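Local coordinates for salicylic acid-binding protein 2 (Nicotiana tabacum, PDB 1XKL), which hydrolyses methyl salicylate to salicylate and methanol, releasing the active defence hormone during systemic acquired resistance in tobacco, at residues 119-122 / 123-126; 153-157 / 158-162; 166-169 / 170-173; 237-240 / 241-244. All coordinates share one frame; numbering follows the deposited sequence.

Contact 1: residues 119-122 / 123-126; sequences LEQY and NERT. With STH (2-amino-4H-1,3-benzoxathiin-4-ol), chain E.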
loop_
_atom_site.group_PDB
_atom_site.type_symbol
_atom_site.label_atom_id
_atom_site.label_comp_id
_atom_site.label_asym_id
_atom_site.label_seq_id
_atom_site.Cartn_x
_atom_site.Cartn_y
_atom_site.Cartn_z
ATOM N N LEU A 119 -26.366 -3.454 -28.649
ATOM C CA LEU A 119 -25.427 -2.714 -27.814
ATOM C C LEU A 119 -25.107 -1.381 -28.477
ATOM O O LEU A 119 -24.995 -0.355 -27.804
ATOM C CB LEU A 119 -24.152 -3.537 -27.593
ATOM C CG LEU A 119 -24.349 -4.826 -26.782
ATOM C CD1 LEU A 119 -23.003 -5.477 -26.493
ATOM C CD2 LEU A 119 -25.055 -4.488 -25.470
ATOM N N GLU A 120 -24.982 -1.401 -29.803
ATOM C CA GLU A 120 -24.696 -0.191 -30.580
ATOM C C GLU A 120 -25.882 0.758 -30.505
ATOM O O GLU A 120 -25.716 1.962 -30.322
ATOM C CB GLU A 120 -24.403 -0.561 -32.040
ATOM C CG GLU A 120 -23.023 -1.174 -32.239
ATOM C CD GLU A 120 -22.823 -1.766 -33.626
ATOM O OE1 GLU A 120 -21.657 -2.003 -34.000
ATOM O OE2 GLU A 120 -23.823 -2.002 -34.337
ATOM N N GLN A 121 -27.085 0.211 -30.637
ATOM C CA GLN A 121 -28.278 1.037 -30.564
ATOM C C GLN A 121 -28.391 1.652 -29.174
ATOM O O GLN A 121 -28.590 2.862 -29.039
ATOM C CB GLN A 121 -29.513 0.202 -30.902
ATOM C CG GLN A 121 -29.580 -0.196 -32.373
ATOM C CD GLN A 121 -29.672 1.017 -33.288
ATOM O OE1 GLN A 121 -30.618 1.800 -33.203
ATOM N NE2 GLN A 121 -28.684 1.181 -34.162
ATOM N N TYR A 122 -28.252 0.825 -28.139
ATOM C CA TYR A 122 -28.323 1.313 -26.760
ATOM C C TYR A 122 -27.438 2.550 -26.579
ATOM O O TYR A 122 -27.884 3.578 -26.081
ATOM C CB TYR A 122 -27.865 0.224 -25.783
ATOM C CG TYR A 122 -27.692 0.727 -24.369
ATOM C CD1 TYR A 122 -28.796 0.974 -23.558
ATOM C CD2 TYR A 122 -26.427 1.027 -23.867
ATOM C CE1 TYR A 122 -28.648 1.513 -22.287
ATOM C CE2 TYR A 122 -26.264 1.566 -22.599
ATOM C CZ TYR A 122 -27.379 1.811 -21.813
ATOM O OH TYR A 122 -27.227 2.379 -20.570
ATOM N N ASN A 123 -26.177 2.432 -26.984
ATOM C CA ASN A 123 -25.227 3.526 -26.853
ATOM C C ASN A 123 -25.599 4.755 -27.663
ATOM O O ASN A 123 -25.323 5.878 -27.247
ATOM C CB ASN A 123 -23.833 3.058 -27.255
ATOM C CG ASN A 123 -23.266 2.040 -26.290
ATOM O OD1 ASN A 123 -23.130 2.309 -25.094
ATOM N ND2 ASN A 123 -22.929 0.863 -26.803
ATOM N N GLU A 124 -26.221 4.542 -28.819
ATOM C CA GLU A 124 -26.617 5.653 -29.677
ATOM C C GLU A 124 -27.758 6.453 -29.081
ATOM O O GLU A 124 -27.954 7.613 -29.437
ATOM C CB GLU A 124 -26.996 5.139 -31.064
ATOM C CG GLU A 124 -25.788 4.889 -31.947
ATOM C CD GLU A 124 -26.114 4.064 -33.167
ATOM O OE1 GLU A 124 -27.062 4.423 -33.902
ATOM O OE2 GLU A 124 -25.416 3.054 -33.397
ATOM N N ARG A 125 -28.531 5.846 -28.187
ATOM C CA ARG A 125 -29.607 6.604 -27.567
ATOM C C ARG A 125 -29.385 6.725 -26.071
ATOM O O ARG A 125 -30.336 6.846 -25.304
ATOM C CB ARG A 125 -30.983 5.992 -27.865
ATOM C CG ARG A 125 -31.095 4.513 -27.673
ATOM C CD ARG A 125 -31.303 3.830 -29.011
ATOM N NE ARG A 125 -32.481 4.320 -29.711
ATOM C CZ ARG A 125 -32.904 3.841 -30.877
ATOM N NH1 ARG A 125 -32.232 2.857 -31.456
ATOM N NH2 ARG A 125 -33.995 4.346 -31.467
ATOM N N THR A 126 -28.112 6.710 -25.682
ATOM C CA THR A 126 -27.685 6.823 -24.288
ATOM C C THR A 126 -26.538 7.830 -24.192
ATOM O O THR A 126 -25.417 7.557 -24.644
ATOM C CB THR A 126 -27.209 5.444 -23.741
ATOM O OG1 THR A 126 -28.357 4.641 -23.427
ATOM C CG2 THR A 126 -26.337 5.614 -22.497
HETATM C C8 STH E . -25.060 -4.132 -18.671
HETATM O O8 STH E . -24.347 -4.501 -19.769
HETATM C C1 STH E . -25.584 -2.746 -18.503
HETATM C C2 STH E . -26.350 -2.395 -17.281
HETATM C C3 STH E . -26.848 -1.070 -17.124
HETATM C C4 STH E . -26.589 -0.077 -18.120
HETATM C C5 STH E . -25.845 -0.404 -19.296
HETATM C C6 STH E . -25.341 -1.709 -19.479
HETATM C C7 STH E . -26.447 -4.729 -16.586
HETATM O O2 STH E . -26.632 -3.357 -16.277
HETATM N N7 STH E . -26.195 -5.399 -15.397
HETATM S S7 STH E . -25.326 -5.098 -17.687
HETATM O O HOH W 1 -29.690 4.881 -33.725
#

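Contact 2: residues 153-157 / 158-162; sequences PKFLA and HKLYQ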
loop_
_atom_site.group_PDB
_atom_site.type_symbol
_atom_site.label_atom_id
_atom_site.label_comp_id
_atom_site.label_asym_id
_atom_site.label_seq_id
_atom_site.Cartn_x
_atom_site.Cartn_y
_atom_site.Cartn_z
ATOM N N PRO A 153 -19.804 3.633 -7.878
ATOM C CA PRO A 153 -20.828 3.755 -6.834
ATOM C C PRO A 153 -21.992 4.697 -7.166
ATOM O O PRO A 153 -23.145 4.403 -6.844
ATOM C CB PRO A 153 -20.025 4.213 -5.615
ATOM C CG PRO A 153 -18.843 4.924 -6.225
ATOM C CD PRO A 153 -18.479 4.010 -7.356
ATOM N N LYS A 154 -21.683 5.828 -7.796
ATOM C CA LYS A 154 -22.702 6.804 -8.183
ATOM C C LYS A 154 -23.628 6.171 -9.220
ATOM O O LYS A 154 -24.855 6.241 -9.106
ATOM C CB LYS A 154 -22.045 8.054 -8.790
ATOM C CG LYS A 154 -20.982 8.724 -7.919
ATOM C CD LYS A 154 -21.587 9.246 -6.627
ATOM C CE LYS A 154 -20.535 9.923 -5.746
ATOM N NZ LYS A 154 -19.941 11.152 -6.379
ATOM N N PHE A 155 -23.029 5.545 -10.228
ATOM C CA PHE A 155 -23.797 4.907 -11.293
ATOM C C PHE A 155 -24.745 3.865 -10.729
ATOM O O PHE A 155 -25.894 3.760 -11.164
ATOM C CB PHE A 155 -22.864 4.257 -12.315
ATOM C CG PHE A 155 -23.582 3.616 -13.476
ATOM C CD1 PHE A 155 -23.737 2.237 -13.546
ATOM C CD2 PHE A 155 -24.103 4.402 -14.505
ATOM C CE1 PHE A 155 -24.386 1.643 -14.632
ATOM C CE2 PHE A 155 -24.753 3.821 -15.593
ATOM C CZ PHE A 155 -24.899 2.441 -15.655
ATOM N N LEU A 156 -24.268 3.089 -9.761
ATOM C CA LEU A 156 -25.116 2.070 -9.163
ATOM C C LEU A 156 -26.272 2.692 -8.392
ATOM O O LEU A 156 -27.422 2.287 -8.543
ATOM C CB LEU A 156 -24.312 1.184 -8.206
ATOM C CG LEU A 156 -23.262 0.245 -8.778
ATOM C CD1 LEU A 156 -22.504 -0.395 -7.621
ATOM C CD2 LEU A 156 -23.927 -0.828 -9.657
ATOM N N ALA A 157 -25.967 3.685 -7.568
ATOM C CA ALA A 157 -26.986 4.323 -6.741
ATOM C C ALA A 157 -28.033 5.161 -7.467
ATOM O O ALA A 157 -29.194 5.177 -7.066
ATOM C CB ALA A 157 -26.314 5.168 -5.674
ATOM N N HIS A 158 -27.619 5.851 -8.527
ATOM C CA HIS A 158 -28.517 6.726 -9.269
ATOM C C HIS A 158 -29.065 6.191 -10.587
ATOM O O HIS A 158 -30.045 6.721 -11.112
ATOM C CB HIS A 158 -27.824 8.069 -9.525
ATOM C CG HIS A 158 -27.592 8.878 -8.288
ATOM N ND1 HIS A 158 -26.374 8.923 -7.634
ATOM C CD2 HIS A 158 -28.422 9.683 -7.584
ATOM C CE1 HIS A 158 -26.469 9.720 -6.586
ATOM N NE2 HIS A 158 -27.703 10.195 -6.533
ATOM N N LYS A 159 -28.446 5.152 -11.130
ATOM C CA LYS A 159 -28.911 4.616 -12.399
ATOM C C LYS A 159 -29.382 3.171 -12.336
ATOM O O LYS A 159 -30.138 2.721 -13.199
ATOM C CB LYS A 159 -27.809 4.746 -13.450
ATOM C CG LYS A 159 -27.347 6.175 -13.694
ATOM C CD LYS A 159 -28.465 7.041 -14.251
ATOM C CE LYS A 159 -27.937 8.394 -14.710
ATOM N NZ LYS A 159 -29.006 9.244 -15.299
ATOM N N LEU A 160 -28.958 2.444 -11.311
ATOM C CA LEU A 160 -29.349 1.050 -11.213
ATOM C C LEU A 160 -30.177 0.675 -9.981
ATOM O O LEU A 160 -31.127 -0.102 -10.079
ATOM C CB LEU A 160 -28.096 0.165 -11.286
ATOM C CG LEU A 160 -27.197 0.237 -12.534
ATOM C CD1 LEU A 160 -26.261 -0.976 -12.555
ATOM C CD2 LEU A 160 -28.035 0.254 -13.786
ATOM N N TYR A 161 -29.828 1.247 -8.832
ATOM C CA TYR A 161 -30.506 0.938 -7.576
ATOM C C TYR A 161 -31.305 2.102 -6.970
ATOM O O TYR A 161 -31.571 2.099 -5.769
ATOM C CB TYR A 161 -29.464 0.476 -6.542
ATOM C CG TYR A 161 -28.706 -0.797 -6.888
ATOM C CD1 TYR A 161 -27.862 -0.859 -8.001
ATOM C CD2 TYR A 161 -28.852 -1.946 -6.113
ATOM C CE1 TYR A 161 -27.186 -2.040 -8.335
ATOM C CE2 TYR A 161 -28.182 -3.131 -6.439
ATOM C CZ TYR A 161 -27.356 -3.172 -7.550
ATOM O OH TYR A 161 -26.731 -4.349 -7.896
ATOM N N GLN A 162 -31.712 3.076 -7.781
ATOM C CA GLN A 162 -32.422 4.228 -7.232
ATOM C C GLN A 162 -33.694 3.878 -6.441
ATOM O O GLN A 162 -34.150 4.672 -5.619
ATOM C CB GLN A 162 -32.717 5.272 -8.340
ATOM C CG GLN A 162 -34.010 5.118 -9.146
ATOM C CD GLN A 162 -33.912 4.115 -10.273
ATOM O OE1 GLN A 162 -32.853 3.545 -10.530
ATOM N NE2 GLN A 162 -35.028 3.886 -10.951
#

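Contact 3: residues 166-169 / 170-173; sequences PEDL and ALAS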
loop_
_atom_site.group_PDB
_atom_site.type_symbol
_atom_site.label_atom_id
_atom_site.label_comp_id
_atom_site.label_asym_id
_atom_site.label_seq_id
_atom_site.Cartn_x
_atom_site.Cartn_y
_atom_site.Cartn_z
ATOM N N PRO A 166 -31.084 0.651 0.995
ATOM C CA PRO A 166 -29.683 1.027 1.200
ATOM C C PRO A 166 -28.818 -0.210 1.435
ATOM O O PRO A 166 -27.611 -0.190 1.198
ATOM C CB PRO A 166 -29.743 1.962 2.415
ATOM C CG PRO A 166 -30.994 1.532 3.136
ATOM C CD PRO A 166 -31.957 1.294 1.993
ATOM N N GLU A 167 -29.443 -1.294 1.882
ATOM C CA GLU A 167 -28.721 -2.533 2.123
ATOM C C GLU A 167 -28.285 -3.137 0.782
ATOM O O GLU A 167 -27.147 -3.573 0.636
ATOM C CB GLU A 167 -29.603 -3.538 2.886
ATOM C CG GLU A 167 -30.018 -3.137 4.316
ATOM C CD GLU A 167 -30.940 -1.915 4.368
ATOM O OE1 GLU A 167 -31.812 -1.776 3.479
ATOM O OE2 GLU A 167 -30.800 -1.098 5.312
ATOM N N ASP A 168 -29.176 -3.157 -0.206
ATOM C CA ASP A 168 -28.809 -3.733 -1.495
ATOM C C ASP A 168 -27.726 -2.943 -2.210
ATOM O O ASP A 168 -26.899 -3.515 -2.910
ATOM C CB ASP A 168 -30.039 -3.888 -2.378
ATOM C CG ASP A 168 -30.985 -4.943 -1.850
ATOM O OD1 ASP A 168 -32.114 -4.591 -1.476
ATOM O OD2 ASP A 168 -30.583 -6.121 -1.797
ATOM N N LEU A 169 -27.730 -1.629 -2.031
ATOM C CA LEU A 169 -26.714 -0.791 -2.638
ATOM C C LEU A 169 -25.378 -1.131 -1.973
ATOM O O LEU A 169 -24.355 -1.304 -2.644
ATOM C CB LEU A 169 -27.053 0.683 -2.423
ATOM C CG LEU A 169 -26.017 1.736 -2.827
ATOM C CD1 LEU A 169 -25.735 1.658 -4.330
ATOM C CD2 LEU A 169 -26.541 3.114 -2.445
ATOM N N ALA A 170 -25.396 -1.244 -0.646
ATOM C CA ALA A 170 -24.180 -1.571 0.105
ATOM C C ALA A 170 -23.647 -2.926 -0.345
ATOM O O ALA A 170 -22.439 -3.126 -0.461
ATOM C CB ALA A 170 -24.476 -1.591 1.593
ATOM N N LEU A 171 -24.560 -3.856 -0.601
ATOM C CA LEU A 171 -24.187 -5.185 -1.044
ATOM C C LEU A 171 -23.564 -5.121 -2.437
ATOM O O LEU A 171 -22.463 -5.641 -2.664
ATOM C CB LEU A 171 -25.420 -6.089 -1.042
ATOM C CG LEU A 171 -25.262 -7.540 -1.502
ATOM C CD1 LEU A 171 -24.315 -8.286 -0.584
ATOM C CD2 LEU A 171 -26.634 -8.210 -1.517
ATOM N N ALA A 172 -24.249 -4.466 -3.373
ATOM C CA ALA A 172 -23.722 -4.360 -4.734
ATOM C C ALA A 172 -22.356 -3.680 -4.759
ATOM O O ALA A 172 -21.449 -4.128 -5.455
ATOM C CB ALA A 172 -24.702 -3.592 -5.627
ATOM N N SER A 173 -22.208 -2.601 -3.998
ATOM C CA SER A 173 -20.949 -1.881 -3.978
ATOM C C SER A 173 -19.763 -2.729 -3.534
ATOM O O SER A 173 -18.643 -2.527 -4.001
ATOM C CB SER A 173 -21.058 -0.640 -3.094
ATOM O OG SER A 173 -21.907 0.325 -3.688
#

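Contact 4: residues 237-240 / 241-244; sequences DHMA and MLCE. With STH (2-amino-4H-1,3-benzoxathiin-4-ol), chain E.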
loop_
_atom_site.group_PDB
_atom_site.type_symbol
_atom_site.label_atom_id
_atom_site.label_comp_id
_atom_site.label_asym_id
_atom_site.label_seq_id
_atom_site.Cartn_x
_atom_site.Cartn_y
_atom_site.Cartn_z
ATOM N N ASP A 237 -36.914 -0.721 -10.687
ATOM C CA ASP A 237 -35.746 -0.127 -11.304
ATOM C C ASP A 237 -35.019 -1.241 -12.040
ATOM O O ASP A 237 -35.570 -2.325 -12.219
ATOM C CB ASP A 237 -34.821 0.525 -10.260
ATOM C CG ASP A 237 -34.391 -0.439 -9.142
ATOM O OD1 ASP A 237 -34.518 -1.673 -9.291
ATOM O OD2 ASP A 237 -33.902 0.062 -8.122
ATOM N N HIS A 238 -33.786 -0.981 -12.464
ATOM C CA HIS A 238 -33.015 -1.979 -13.196
ATOM C C HIS A 238 -32.829 -3.299 -12.450
ATOM O O HIS A 238 -32.725 -4.356 -13.070
ATOM C CB HIS A 238 -31.638 -1.426 -13.559
ATOM C CG HIS A 238 -30.882 -2.291 -14.514
ATOM N ND1 HIS A 238 -31.335 -2.558 -15.791
ATOM C CD2 HIS A 238 -29.733 -2.993 -14.372
ATOM C CE1 HIS A 238 -30.502 -3.386 -16.387
ATOM N NE2 HIS A 238 -29.519 -3.669 -15.547
HETATM N N MSE A 239 -32.789 -3.242 -11.125
HETATM C CA MSE A 239 -32.581 -4.444 -10.313
HETATM C C MSE A 239 -33.886 -5.015 -9.764
HETATM O O MSE A 239 -34.081 -5.105 -8.547
HETATM C CB MSE A 239 -31.630 -4.122 -9.156
HETATM C CG MSE A 239 -30.233 -4.717 -9.288
HETATM SE SE MSE A 239 -29.322 -4.235 -10.926
HETATM C CE MSE A 239 -29.673 -2.362 -10.892
ATOM N N ALA A 240 -34.770 -5.418 -10.667
ATOM C CA ALA A 240 -36.063 -5.958 -10.280
ATOM C C ALA A 240 -35.991 -7.120 -9.286
ATOM O O ALA A 240 -36.863 -7.243 -8.430
ATOM C CB ALA A 240 -36.835 -6.384 -11.530
HETATM N N MSE A 241 -34.966 -7.968 -9.389
HETATM C CA MSE A 241 -34.857 -9.115 -8.483
HETATM C C MSE A 241 -34.524 -8.708 -7.054
HETATM O O MSE A 241 -34.552 -9.537 -6.139
HETATM C CB MSE A 241 -33.817 -10.131 -8.981
HETATM C CG MSE A 241 -32.370 -9.704 -8.824
HETATM SE SE MSE A 241 -31.826 -8.422 -10.181
HETATM C CE MSE A 241 -31.097 -9.670 -11.456
ATOM N N LEU A 242 -34.212 -7.430 -6.878
ATOM C CA LEU A 242 -33.883 -6.880 -5.576
ATOM C C LEU A 242 -34.997 -5.981 -5.039
ATOM O O LEU A 242 -35.342 -6.069 -3.867
ATOM C CB LEU A 242 -32.572 -6.095 -5.647
ATOM C CG LEU A 242 -31.318 -6.916 -5.959
ATOM C CD1 LEU A 242 -30.129 -5.977 -6.009
ATOM C CD2 LEU A 242 -31.102 -8.002 -4.894
ATOM N N CYS A 243 -35.573 -5.125 -5.882
ATOM C CA CYS A 243 -36.643 -4.247 -5.407
ATOM C C CYS A 243 -38.045 -4.862 -5.502
ATOM O O CYS A 243 -38.949 -4.462 -4.769
ATOM C CB CYS A 243 -36.617 -2.910 -6.150
ATOM S SG CYS A 243 -36.792 -3.050 -7.937
ATOM N N GLU A 244 -38.230 -5.831 -6.393
ATOM C CA GLU A 244 -39.536 -6.475 -6.548
ATOM C C GLU A 244 -39.411 -7.978 -6.802
ATOM O O GLU A 244 -39.966 -8.497 -7.769
ATOM C CB GLU A 244 -40.302 -5.832 -7.709
ATOM C CG GLU A 244 -40.494 -4.325 -7.588
ATOM C CD GLU A 244 -41.456 -3.934 -6.483
ATOM O OE1 GLU A 244 -41.616 -2.717 -6.238
ATOM O OE2 GLU A 244 -42.056 -4.840 -5.860
HETATM C C8 STH E . -25.060 -4.132 -18.671
HETATM O O8 STH E . -24.347 -4.501 -19.769
HETATM C C1 STH E . -25.584 -2.746 -18.503
HETATM C C2 STH E . -26.350 -2.395 -17.281
HETATM C C3 STH E . -26.848 -1.070 -17.124
HETATM C C4 STH E . -26.589 -0.077 -18.120
HETATM C C5 STH E . -25.845 -0.404 -19.296
HETATM C C6 STH E . -25.341 -1.709 -19.479
HETATM C C7 STH E . -26.447 -4.729 -16.586
HETATM O O2 STH E . -26.632 -3.357 -16.277
HETATM N N7 STH E . -26.195 -5.399 -15.397
HETATM S S7 STH E . -25.326 -5.098 -17.687
#

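Contact 1: residues 119-122 / 123-126
Thr126 sits over one face of the Tyr122 ring, just past the last turn of helix 117-124. Its CB lies 4.2 Å from the Tyr122 ring centroid and only 16° off the ring normal, a CH-pi contact, while Thr126 OG1 is displaced toward the ring's rim. That hydroxyl also donates to the carbonyl, Thr126 OG1 to Tyr122 O being 2.9 Å. Arg125 N reaches the same oxygen from the opposite face of the carbonyl plane, 3.2 Å from Tyr122 O. The ring stands where it does because Tyr122 CG is anti to the backbone N (chi1 170°), which sends the phenol toward the pocket; Tyr122 OH comes within 3.4 Å of C5 of the bound ligand and is hydrogen-bonded to Gly212 O. On the solvent side, the Gln121 chain bends at chi2, and its amide plane stands 75° from that of the Glu124 carboxylate. One water joins the two groups, donating to Gln121 OE1 and, at 2.7 Å, to Glu124 OE1. Two donors on Tyr122 O thus close the helix end, and with Thr126 over the ring and Gly212 at the hydroxyl, the phenol is probably restricted in its rotation as a wall of the ligand pocket.

Contact 2: residues 153-157 / 158-162
Phe155 and Lys159, one helical turn apart, make the aromatic part of this contact. Phe155 CG lies opposite the backbone N (chi1 -178°), which carries the ring along to Lys159 and Leu160. Lys159 CB lies over one face of the Phe155 ring, 4.1 Å from the ring centroid, and the two side chains cross at about a right angle; the amino end of Lys159 runs on to Asn130 OD1. Apolar packing extends from the same ring: Phe155 CE1 touches Leu160 CG at 3.8 Å, and Leu160 CD1 in turn meets Leu156 CD2 at 3.7 Å. Leu156 lies alongside Tyr161, pointing the same way, its CD2 against Tyr161 CE1, while the phenol hydroxyl continues to His15 NE2. The hydrogen bonds record a change of pitch. His158 N to Lys154 O (2.9 Å) and Lys159 N to Phe155 O still follow the alpha-helical spacing, but Leu156 O takes two donors, Leu160 N at 3.2 Å from above its carbonyl plane and Tyr161 N at 2.6 Å, nearly along the C=O axis. This wider pi-type turn at the end of helix 153-160 lies at the ligand pocket of an alpha/beta hydrolase: Phe155 and Leu160 touch the bound ligand, and Lys159 belongs to the salicylate site.

Contact 3: residues 166-169 / 170-173
The Asp168 carboxylate is the flat group that comes nearest the following turn, its OD2 lying 4.5 Å from Leu171 CD2, a loose approach along one side of the helix. Its polar contacts lead elsewhere: OD1 forms a salt bridge with Lys22 and a hydrogen bond with Ser165, and OD2 is hydrogen-bonded to Tyr21 OH. Both oxygens are thus engaged, which probably fixes the rotation of the carboxylate, and the lysine would be expected to favour its charged form. Behind it the backbone is joined by four successive bonds, from Ala170 N to Pro166 O, Leu171 N to Glu167 O, Ala172 N to Asp168 O and Ser173 N to Leu169 O. The third is the straightest, 2.9 Å between Ala172 N and Asp168 O with an N-H...O angle of 169°. This is regular alpha-helix, the first two turns of helix 166-175, which follows helix 153-160 in the chain and packs on it through Leu169 and Ser173. Side chains bear mainly on backbone oxygens. Ala170 CB rests 3.5 Å from Pro166 O, and Leu171 CB is equally far from Glu167 O. Ser173 OG, anti to its own carbonyl carbon at chi1 -69°, is turned back along the helix to lie 3.1 Å from Leu169 O and 4.1 Å from Leu169 CD1. Pro166 and Glu167 pack on Pro25 of a second subunit, whose Tyr21 meets Ala170 and Leu171.

Contact 4: residues 237-240 / 241-244
The loop after strand 229-233 brings in the histidine of the catalytic triad, and the short helix 240-243 that follows starts from the next residue, Met239, at its N-cap position. Met239 and Leu242 touch across this first turn. The side chains of Met239 and Leu242 lie alongside each other and point the same way, Met239 CG being 3.5 Å from Leu242 CD1. Met241, like Met239 a selenomethionine, crosses from another direction, its chain bent at chi2 and chi3, bringing its selenium to 4.1 Å from Met239 CG. Met239 O takes two N-H groups: Cys243 N at 3.1 Å, in the carbonyl plane, and Leu242 N at 2.9 Å, from 46° above that plane. One residue on, Glu244 N bonds to Ala240 O at 2.8 Å and ends the short helix. Asp237 reaches beyond the turn, its OD2 accepting from Leu163 N. His238 points away from the turn, its CG anti to the backbone N (chi1 -170°). This puts His238 NE2 3.0 Å from O2 of the bound ligand, with the ligand amino nitrogen N7 at the ring's edge, in plane. NE2 is also hydrogen-bonded to Ser81 OG and ND1 to Asp210 OD2, completing the charge relay, while His238 O is held by His80. The imidazole therefore has a partner at each nitrogen, and the Met239 carbonyl, which accepts two N-H groups, ties the backbone just after the histidine into the helix amid apolar surroundings, probably limiting its movement.

All four contacts are local turns in series along the chain, so none encloses or crosses another. Contact 1 comes first, at the end of helix 117-124, and stands apart: its nearest atoms are about 5 Å from contact 2 and about 8 Å from contact 4, yet contacts 1, 2 and 4 all touch the bound ligand. Contacts 2 and 3 lie on consecutive helices that pack directly, Tyr161 meeting Ala172 and Ala157 meeting Leu169. Contact 4 follows the last strand of the parallel sheet; it touches contact 2 where Tyr161 packs on Leu242 and contact 3 where Asp168 meets Leu242. Helices 153-160 and 166-175 are thereby joined to the histidine loop.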